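Local coordinates for putative aliphatic sulfonates-binding protein (Escherichia coli, PDB 2X26) that serves as the putative periplasmic binding protein of an ABC transport system for aliphatic sulfonates, at residues I7-G12 against W36-A41; G78-K83 against S186-A191; I89-N94 against R173-G178. All blocks are in the same frame, centred on the assembly; numbering follows the deposited sequence. Where two conformers were deposited one is given.

Contact 1: I7-G12 against W36-A41; sequences IGYQKG and WVEFPA
Ile7 and Trp36, Gly8 and Val37, and Tyr9 and Glu38 stand opposite each other on two neighbouring parallel strands, joined by three backbone hydrogen bonds. Val37 N donates to Ile7 O, Tyr9 N donates in turn to Val37 O, and Phe39 N closes the series with a nearly straight bond of 2.9 Å to Tyr9 O. Gly8 has the edge of the Phe39 ring beside it, with CA 3.8 Å from CE2, and a beta carbon there would press on that ring. On the face bearing Ile7, Tyr9, Trp36 and Glu38, the Ile7 CD1 methyl sits over the six-membered ring of Trp36, 3.7 Å from its centroid, a CH-pi contact that suits a slim branched chain beside a broad indole. The indole edge in turn points at the Tyr9 face in an offset edge-to-face pair. Glu38 CG, anti to the backbone N (chi1 -172°), is thereby carried over the Tyr9 ring. The Glu38 carboxylate faces Lys11 in a long salt bridge, NZ to OE2 3.7 Å, while Lys11 NZ also donates to Thr230 O. Where the strands end, water takes over the pairing: one molecule donates to both Gln10 OE1 and Pro40 O, and another accepts from Lys11 N and donates to Phe39 O at 2.7 Å. Gln10 NE2 is satisfied by Ser58 O, Gln10 N by Ser13 OG and Trp36 NE1 by Glu26. Strand 33-38 forms an outer edge of a mixed five-stranded sheet and strand 4-9 is next to it, the Gly8 backbone pairing with Leu56 on the other side. Helix 14-21 covers Ile7, Tyr9 and Trp36, helix 24-28 adds Leu25, and helix 42-51, which starts just after Ala41 at its N-cap position, packs against Phe39.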
loop_
_atom_site.group_PDB
_atom_site.type_symbol
_atom_site.label_atom_id
_atom_site.label_comp_id
_atom_site.label_asym_id
_atom_site.label_seq_id
_atom_site.Cartn_x
_atom_site.Cartn_y
_atom_site.Cartn_z
ATOM N N ILE A 7 2.978 10.974 -10.108
ATOM C CA ILE A 7 2.729 9.724 -9.376
ATOM C C ILE A 7 3.542 9.661 -8.103
ATOM O O ILE A 7 4.782 9.778 -8.131
ATOM C CB ILE A 7 3.069 8.485 -10.247
ATOM C CG1 ILE A 7 2.297 8.565 -11.581
ATOM C CG2 ILE A 7 2.820 7.223 -9.436
ATOM C CD1 ILE A 7 2.766 7.606 -12.663
ATOM N N GLY A 8 2.865 9.479 -6.981
ATOM C CA GLY A 8 3.571 9.203 -5.706
ATOM C C GLY A 8 3.746 7.719 -5.511
ATOM O O GLY A 8 2.768 6.969 -5.548
ATOM N N TYR A 9 4.974 7.288 -5.284
ATOM C CA TYR A 9 5.216 5.817 -5.105
ATOM C C TYR A 9 6.171 5.605 -3.923
ATOM O O TYR A 9 6.837 6.547 -3.495
ATOM C CB TYR A 9 5.793 5.205 -6.386
ATOM C CG TYR A 9 7.254 5.580 -6.712
ATOM C CD1 TYR A 9 8.304 4.672 -6.429
ATOM C CD2 TYR A 9 7.574 6.799 -7.290
ATOM C CE1 TYR A 9 9.603 5.007 -6.706
ATOM C CE2 TYR A 9 8.907 7.150 -7.585
ATOM C CZ TYR A 9 9.899 6.214 -7.317
ATOM O OH TYR A 9 11.209 6.517 -7.582
ATOM N N GLN A 10 6.239 4.360 -3.428
ATOM C CA GLN A 10 7.187 3.989 -2.381
ATOM C C GLN A 10 8.052 2.873 -2.950
ATOM O O GLN A 10 7.716 2.265 -3.976
ATOM C CB GLN A 10 6.444 3.515 -1.152
ATOM C CG GLN A 10 5.474 4.619 -0.569
ATOM C CD GLN A 10 4.702 4.091 0.628
ATOM O OE1 GLN A 10 5.311 3.696 1.651
ATOM N NE2 GLN A 10 3.366 4.080 0.525
ATOM N N LYS A 11 9.183 2.649 -2.332
ATOM C CA LYS A 11 10.065 1.556 -2.808
ATOM C C LYS A 11 9.366 0.224 -2.985
ATOM O O LYS A 11 9.717 -0.548 -3.899
ATOM C CB LYS A 11 11.254 1.422 -1.869
ATOM C CG LYS A 11 12.252 2.490 -2.008
ATOM C CD LYS A 11 13.353 2.204 -0.993
ATOM C CE LYS A 11 14.362 3.331 -0.937
ATOM N NZ LYS A 11 15.020 3.519 -2.252
ATOM N N GLY A 12 8.398 -0.066 -2.120
ATOM C CA GLY A 12 7.627 -1.317 -2.156
ATOM C C GLY A 12 6.353 -1.282 -2.960
ATOM O O GLY A 12 5.588 -2.280 -2.948
ATOM N N TRP A 36 7.382 11.061 -11.567
ATOM C CA TRP A 36 7.430 10.045 -10.508
ATOM C C TRP A 36 8.052 10.737 -9.290
ATOM O O TRP A 36 9.065 11.415 -9.421
ATOM C CB TRP A 36 8.369 8.920 -10.989
ATOM C CG TRP A 36 7.847 8.157 -12.144
ATOM C CD1 TRP A 36 8.102 8.387 -13.473
ATOM C CD2 TRP A 36 6.915 7.060 -12.095
ATOM N NE1 TRP A 36 7.431 7.451 -14.237
ATOM C CE2 TRP A 36 6.687 6.654 -13.405
ATOM C CE3 TRP A 36 6.281 6.388 -11.067
ATOM C CZ2 TRP A 36 5.828 5.578 -13.725
ATOM C CZ3 TRP A 36 5.426 5.304 -11.364
ATOM C CH2 TRP A 36 5.228 4.912 -12.699
ATOM N N VAL A 37 7.428 10.585 -8.127
ATOM C CA VAL A 37 7.923 11.165 -6.909
ATOM C C VAL A 37 7.953 10.078 -5.858
ATOM O O VAL A 37 6.893 9.565 -5.434
ATOM C CB VAL A 37 6.995 12.325 -6.405
ATOM C CG1 VAL A 37 7.628 12.969 -5.210
ATOM C CG2 VAL A 37 6.808 13.317 -7.529
ATOM N N GLU A 38 9.161 9.768 -5.400
ATOM C CA GLU A 38 9.315 8.742 -4.373
ATOM C C GLU A 38 9.111 9.343 -2.987
ATOM O O GLU A 38 9.704 10.381 -2.663
ATOM C CB GLU A 38 10.717 8.126 -4.452
ATOM C CG GLU A 38 10.858 6.918 -3.546
ATOM C CD GLU A 38 12.290 6.478 -3.458
ATOM O OE1 GLU A 38 13.024 7.052 -2.646
ATOM O OE2 GLU A 38 12.665 5.555 -4.206
ATOM N N PHE A 39 8.262 8.706 -2.197
ATOM C CA PHE A 39 8.050 9.106 -0.810
ATOM C C PHE A 39 8.581 8.071 0.190
ATOM O O PHE A 39 8.566 6.864 -0.108
ATOM C CB PHE A 39 6.540 9.290 -0.577
ATOM C CG PHE A 39 6.020 10.532 -1.241
ATOM C CD1 PHE A 39 6.031 11.738 -0.572
ATOM C CD2 PHE A 39 5.559 10.478 -2.557
ATOM C CE1 PHE A 39 5.587 12.945 -1.227
ATOM C CE2 PHE A 39 5.096 11.619 -3.216
ATOM C CZ PHE A 39 5.132 12.860 -2.556
ATOM N N PRO A 40 8.925 8.520 1.399
ATOM C CA PRO A 40 9.481 7.560 2.374
ATOM C C PRO A 40 8.415 6.692 3.054
ATOM O O PRO A 40 8.763 5.639 3.576
ATOM C CB PRO A 40 10.112 8.435 3.437
ATOM C CG PRO A 40 9.391 9.786 3.309
ATOM C CD PRO A 40 9.046 9.945 1.847
ATOM N N ALA A 41 7.152 7.122 2.998
ATOM C CA ALA A 41 6.025 6.375 3.590
ATOM C C ALA A 41 4.680 6.939 3.093
ATOM O O ALA A 41 4.630 8.060 2.543
ATOM C CB ALA A 41 6.096 6.497 5.164
HETATM O O HOH W 1 8.059 3.600 2.027
HETATM O O HOH W 2 9.639 4.393 -0.122
HETATM O O HOH W 3 16.082 6.668 -2.825
#

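Contact 2: G78-K83 against S186-A191; sequences GVEPPK and SFYLAA
Gly78 and Tyr188 form a hydrogen-bonded antiparallel pair and Val79 and Phe187 the non-hydrogen-bonded pair beside it, the two strands running 160° apart. This is the edge of the five-stranded sheet in the type II periplasmic binding protein fold, where the late strand 186-191 is inserted antiparallel between strands 56-59 and 74-80. Tyr188 N donates to Gly78 O at 2.9 Å, and Glu80 N to Ser186 O at 2.8 Å; the return bond from Gly78 N to Tyr188 O is weak. On one face Val79 and Phe187 lie side by side, and both touch Val257 of helix 255-270. The beta-branched valine puts CG2 beside the CE1 corner of the Phe187 ring, 3.5 Å away.

The other face is polar. Glu80 is extended beyond CG (chi2 168°), carrying CD out to where its oxygens meet two hydroxyls. In the conformer described, one of two deposited, Ser186 OG donates to Glu80 OE1, while a water bridges OE1 to Phe187 O. A glycerol, most likely a crystallisation additive, bonds OE1 as well. A tyrosine suits position 188 because its ring turns an edge to the acid, with Glu80 OE2 in the ring plane: Tyr188 OH donates to Glu80 OE2 at 2.6 Å, meeting it from above the carboxylate plane, 52° out of it.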
loop_
_atom_site.group_PDB
_atom_site.type_symbol
_atom_site.label_atom_id
_atom_site.label_comp_id
_atom_site.label_asym_id
_atom_site.label_seq_id
_atom_site.Cartn_x
_atom_site.Cartn_y
_atom_site.Cartn_z
ATOM N N GLY A 78 -8.447 2.027 -6.560
ATOM C CA GLY A 78 -8.093 0.634 -6.882
ATOM C C GLY A 78 -7.575 -0.059 -5.650
ATOM O O GLY A 78 -7.027 0.577 -4.752
ATOM N N VAL A 79 -7.671 -1.383 -5.640
ATOM C CA VAL A 79 -7.143 -2.176 -4.493
ATOM C C VAL A 79 -6.398 -3.417 -5.020
ATOM O O VAL A 79 -6.736 -3.998 -6.074
ATOM C CB VAL A 79 -8.289 -2.606 -3.503
ATOM C CG1 VAL A 79 -9.369 -3.489 -4.228
ATOM C CG2 VAL A 79 -7.723 -3.301 -2.238
ATOM N N GLU A 80 -5.329 -3.773 -4.323
ATOM C CA GLU A 80 -4.535 -5.003 -4.604
ATOM C C GLU A 80 -4.805 -5.996 -3.475
ATOM O O GLU A 80 -5.139 -5.578 -2.356
ATOM C CB GLU A 80 -3.052 -4.648 -4.556
ATOM C CG GLU A 80 -2.661 -3.688 -5.624
ATOM C CD GLU A 80 -1.288 -3.036 -5.504
ATOM O OE1 GLU A 80 -0.914 -2.357 -4.498
ATOM O OE2 GLU A 80 -0.614 -3.066 -6.525
ATOM N N PRO A 81 -4.558 -7.295 -3.718
ATOM C CA PRO A 81 -4.850 -8.285 -2.661
ATOM C C PRO A 81 -3.958 -8.087 -1.457
ATOM O O PRO A 81 -2.871 -7.592 -1.593
ATOM C CB PRO A 81 -4.516 -9.631 -3.319
ATOM C CG PRO A 81 -4.486 -9.334 -4.854
ATOM C CD PRO A 81 -4.023 -7.903 -4.953
ATOM N N PRO A 82 -4.415 -8.511 -0.290
ATOM C CA PRO A 82 -3.557 -8.472 0.869
ATOM C C PRO A 82 -2.360 -9.445 0.747
ATOM O O PRO A 82 -2.405 -10.380 -0.048
ATOM C CB PRO A 82 -4.467 -9.000 2.000
ATOM C CG PRO A 82 -5.527 -9.713 1.398
ATOM C CD PRO A 82 -5.673 -9.226 -0.034
ATOM N N LYS A 83 -1.334 -9.189 1.556
ATOM C CA LYS A 83 -0.125 -10.023 1.556
ATOM C C LYS A 83 0.038 -10.596 2.943
ATOM O O LYS A 83 0.927 -10.173 3.680
ATOM C CB LYS A 83 1.121 -9.165 1.222
ATOM C CG LYS A 83 1.099 -8.486 -0.161
ATOM C CD LYS A 83 2.523 -7.935 -0.556
ATOM C CE LYS A 83 3.342 -7.266 0.592
ATOM N NZ LYS A 83 4.893 -7.197 0.428
ATOM N N SER A 186 -3.812 -3.422 -0.387
ATOM C CA SER A 186 -3.221 -2.074 -0.449
ATOM C C SER A 186 -3.945 -1.294 -1.504
ATOM O O SER A 186 -4.678 -1.860 -2.344
ATOM C CB SER A 186 -1.731 -2.111 -0.769
ATOM O OG SER A 186 -1.483 -2.921 -1.912
ATOM N N PHE A 187 -3.780 0.013 -1.473
ATOM C CA PHE A 187 -4.662 0.875 -2.284
ATOM C C PHE A 187 -3.967 1.849 -3.212
ATOM O O PHE A 187 -2.770 2.163 -3.044
ATOM C CB PHE A 187 -5.553 1.706 -1.381
ATOM C CG PHE A 187 -6.574 0.898 -0.633
ATOM C CD1 PHE A 187 -7.712 0.384 -1.285
ATOM C CD2 PHE A 187 -6.381 0.646 0.705
ATOM C CE1 PHE A 187 -8.715 -0.334 -0.562
ATOM C CE2 PHE A 187 -7.347 -0.113 1.461
ATOM C CZ PHE A 187 -8.517 -0.607 0.817
ATOM N N TYR A 188 -4.714 2.284 -4.228
ATOM C CA TYR A 188 -4.316 3.410 -5.063
ATOM C C TYR A 188 -5.332 4.477 -4.764
ATOM O O TYR A 188 -6.517 4.167 -4.685
ATOM C CB TYR A 188 -4.375 3.039 -6.534
ATOM C CG TYR A 188 -3.295 2.051 -6.833
ATOM C CD1 TYR A 188 -3.505 0.687 -6.611
ATOM C CD2 TYR A 188 -2.047 2.495 -7.262
ATOM C CE1 TYR A 188 -2.470 -0.218 -6.866
ATOM C CE2 TYR A 188 -1.009 1.598 -7.522
ATOM C CZ TYR A 188 -1.243 0.241 -7.306
ATOM O OH TYR A 188 -0.215 -0.653 -7.543
ATOM N N LEU A 189 -4.836 5.697 -4.519
ATOM C CA LEU A 189 -5.698 6.839 -4.229
ATOM C C LEU A 189 -5.462 8.014 -5.166
ATOM O O LEU A 189 -4.355 8.218 -5.693
ATOM C CB LEU A 189 -5.508 7.288 -2.765
ATOM C CG LEU A 189 -6.025 6.210 -1.745
ATOM C CD1 LEU A 189 -4.808 5.442 -1.275
ATOM C CD2 LEU A 189 -6.783 6.861 -0.633
ATOM N N ALA A 190 -6.516 8.810 -5.350
ATOM C CA ALA A 190 -6.431 10.050 -6.110
ATOM C C ALA A 190 -7.351 11.067 -5.507
ATOM O O ALA A 190 -8.205 10.714 -4.745
ATOM C CB ALA A 190 -6.847 9.812 -7.558
ATOM N N ALA A 191 -7.193 12.342 -5.875
ATOM C CA ALA A 191 -8.231 13.318 -5.574
ATOM C C ALA A 191 -9.481 13.057 -6.418
ATOM O O ALA A 191 -9.394 12.651 -7.596
ATOM C CB ALA A 191 -7.702 14.729 -5.813
HETATM O O HOH W 4 -0.777 0.155 -3.407
HETATM O O HOH W 5 -1.167 -5.534 -0.899
#

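Contact 3: I89-N94 against R173-G178; sequences ILVAEN and RVLKDG
A classic beta bulge, in which Leu175 and Lys176 both face Ile89, interrupts the antiparallel pairing of strand 87-92 with strand 172-177, an outer strand of the second five-stranded sheet of this two-lobed binding protein. Ile89 uses both of its backbone polar atoms on the bulge: its N donates to Lys176 O at 2.9 Å, and its O accepts from Leu175 N at 2.7 Å. Beyond the bulge regular pairing resumes, with Val91 N bonded to Arg173 O and Arg173 N to Val91 O. Aliphatic residues suit both faces, which pack on neighbouring parts of the lobe. Leu175 CD2 lies 4.0 Å from Ile89 CG2 and close to Val91 CG1, filling the corner where the chain turns. On the opposite face Leu90 CD2 touches Val174 CG2, and both residues pack on Tyr163 of helix 162-169. Ile89 continues inward to helix 115-126, while Lys176 sends NZ to Gln126 OE1.

Arg173 carries the largest share of the contact. Its chain is bent at chi3 (85°), which sets NE beside the backbone of Glu93, just past the strand end. The guanidinium lies flat on Val91, whose CG2 sits over its centre, 3.7 Å above the plane, so a methyl covers one face while the edge makes polar bonds. NH2 also donates to Ile97 O and thus ties in the following loop. With an alanine here, Glu93 O and Ile97 O would probably lose these donors, and Val91 CG2 the flat group covering it. The main bond, Arg173 NE to Glu93 O, is 2.7 Å long with an N-H...O angle of 167°, and the acceptor lies in the guanidinium plane.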
loop_
_atom_site.group_PDB
_atom_site.type_symbol
_atom_site.label_atom_id
_atom_site.label_comp_id
_atom_site.label_asym_id
_atom_site.label_seq_id
_atom_site.Cartn_x
_atom_site.Cartn_y
_atom_site.Cartn_z
ATOM N N ILE A 89 4.657 -11.364 13.097
ATOM C CA ILE A 89 5.267 -11.221 14.411
ATOM C C ILE A 89 6.417 -12.229 14.501
ATOM O O ILE A 89 6.200 -13.450 14.297
ATOM C CB ILE A 89 4.231 -11.502 15.524
ATOM C CG1 ILE A 89 3.052 -10.549 15.407
ATOM C CG2 ILE A 89 4.887 -11.425 16.938
ATOM C CD1 ILE A 89 1.882 -10.847 16.437
ATOM N N LEU A 90 7.620 -11.724 14.748
ATOM C CA LEU A 90 8.796 -12.561 14.862
ATOM C C LEU A 90 9.209 -12.749 16.283
ATOM O O LEU A 90 9.169 -11.812 17.083
ATOM C CB LEU A 90 9.978 -11.897 14.172
ATOM C CG LEU A 90 9.920 -11.703 12.664
ATOM C CD1 LEU A 90 11.104 -10.832 12.270
ATOM C CD2 LEU A 90 9.965 -13.070 11.899
ATOM N N VAL A 91 9.681 -13.950 16.573
ATOM C CA VAL A 91 10.341 -14.225 17.857
ATOM C C VAL A 91 11.607 -14.937 17.534
ATOM O O VAL A 91 11.787 -15.338 16.389
ATOM C CB VAL A 91 9.469 -15.101 18.800
ATOM C CG1 VAL A 91 8.188 -14.331 19.162
ATOM C CG2 VAL A 91 9.064 -16.425 18.086
ATOM N N ALA A 92 12.492 -15.111 18.519
ATOM C CA ALA A 92 13.707 -15.915 18.292
ATOM C C ALA A 92 13.328 -17.379 18.083
ATOM O O ALA A 92 12.362 -17.843 18.718
ATOM C CB ALA A 92 14.693 -15.743 19.490
ATOM N N GLU A 93 14.034 -18.126 17.215
ATOM C CA GLU A 93 13.686 -19.542 16.926
ATOM C C GLU A 93 13.330 -20.398 18.142
ATOM O O GLU A 93 12.263 -21.076 18.178
ATOM C CB GLU A 93 14.826 -20.222 16.169
ATOM C CG GLU A 93 14.946 -19.756 14.746
ATOM C CD GLU A 93 16.115 -20.383 14.003
ATOM O OE1 GLU A 93 17.213 -20.502 14.594
ATOM O OE2 GLU A 93 15.927 -20.736 12.813
ATOM N N ASN A 94 14.245 -20.411 19.121
ATOM C CA ASN A 94 14.124 -21.273 20.275
ATOM C C ASN A 94 13.421 -20.594 21.453
ATOM O O ASN A 94 13.444 -21.091 22.580
ATOM C CB ASN A 94 15.493 -21.868 20.626
ATOM C CG ASN A 94 16.345 -22.190 19.366
ATOM O OD1 ASN A 94 17.320 -21.484 19.045
ATOM N ND2 ASN A 94 15.988 -23.262 18.677
ATOM N N ARG A 173 11.912 -16.753 13.888
ATOM C CA ARG A 173 10.791 -17.585 13.523
ATOM C C ARG A 173 9.523 -16.711 13.499
ATOM O O ARG A 173 9.323 -15.783 14.324
ATOM C CB ARG A 173 10.719 -18.748 14.529
ATOM C CG ARG A 173 9.366 -19.256 14.968
ATOM C CD ARG A 173 9.512 -20.599 15.710
ATOM N NE ARG A 173 9.823 -20.499 17.129
ATOM C CZ ARG A 173 8.955 -20.214 18.105
ATOM N NH1 ARG A 173 7.685 -19.945 17.853
ATOM N NH2 ARG A 173 9.394 -20.158 19.354
ATOM N N VAL A 174 8.707 -16.954 12.504
ATOM C CA VAL A 174 7.389 -16.301 12.438
ATOM C C VAL A 174 6.464 -16.943 13.495
ATOM O O VAL A 174 6.134 -18.129 13.399
ATOM C CB VAL A 174 6.828 -16.410 11.032
ATOM C CG1 VAL A 174 5.357 -15.938 10.966
ATOM C CG2 VAL A 174 7.662 -15.596 10.074
ATOM N N LEU A 175 6.062 -16.172 14.502
ATOM C CA LEU A 175 5.063 -16.628 15.482
ATOM C C LEU A 175 3.657 -16.576 14.891
ATOM O O LEU A 175 2.799 -17.420 15.189
ATOM C CB LEU A 175 5.123 -15.726 16.715
ATOM C CG LEU A 175 4.184 -16.067 17.874
ATOM C CD1 LEU A 175 4.695 -17.277 18.541
ATOM C CD2 LEU A 175 4.148 -14.869 18.804
ATOM N N LYS A 176 3.415 -15.572 14.062
ATOM C CA LYS A 176 2.067 -15.321 13.543
ATOM C C LYS A 176 2.205 -14.487 12.287
ATOM O O LYS A 176 2.973 -13.561 12.284
ATOM C CB LYS A 176 1.271 -14.564 14.620
ATOM C CG LYS A 176 -0.150 -14.183 14.252
ATOM C CD LYS A 176 -0.983 -15.374 14.031
ATOM C CE LYS A 176 -2.430 -14.892 13.878
ATOM N NZ LYS A 176 -3.325 -16.021 13.652
ATOM N N ASP A 177 1.487 -14.841 11.219
ATOM C CA ASP A 177 1.405 -13.915 10.066
ATOM C C ASP A 177 -0.046 -13.488 9.882
ATOM O O ASP A 177 -0.908 -13.789 10.728
ATOM C CB ASP A 177 2.051 -14.498 8.797
ATOM C CG ASP A 177 1.269 -15.668 8.210
ATOM O OD1 ASP A 177 0.068 -15.879 8.551
ATOM O OD2 ASP A 177 1.835 -16.401 7.366
ATOM N N GLY A 178 -0.338 -12.799 8.789
ATOM C CA GLY A 178 -1.673 -12.197 8.666
ATOM C C GLY A 178 -2.737 -13.118 8.124
ATOM O O GLY A 178 -3.870 -12.659 7.813
#

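How the contacts relate
From the N terminus, contact 1 closes first, bringing the first two strands of the chain together across a short helical connection. Contact 2 opens afterwards at 78-83, where the chain leaves the first sheet for the second. There 89-94 and 173-178 meet as contact 3, which opens and closes entirely before 186-191 returns to complete contact 2. No contacts cross: contact 1 precedes the others, and contact 2 encloses contact 3. Contacts 1 and 2 lie in one sheet, centres about 14 Å apart, whereas contact 3 holds the edge of the other sheet, its centre about 27 Å from that of contact 2. The connections 81-86 and 178-185 join the two sheets.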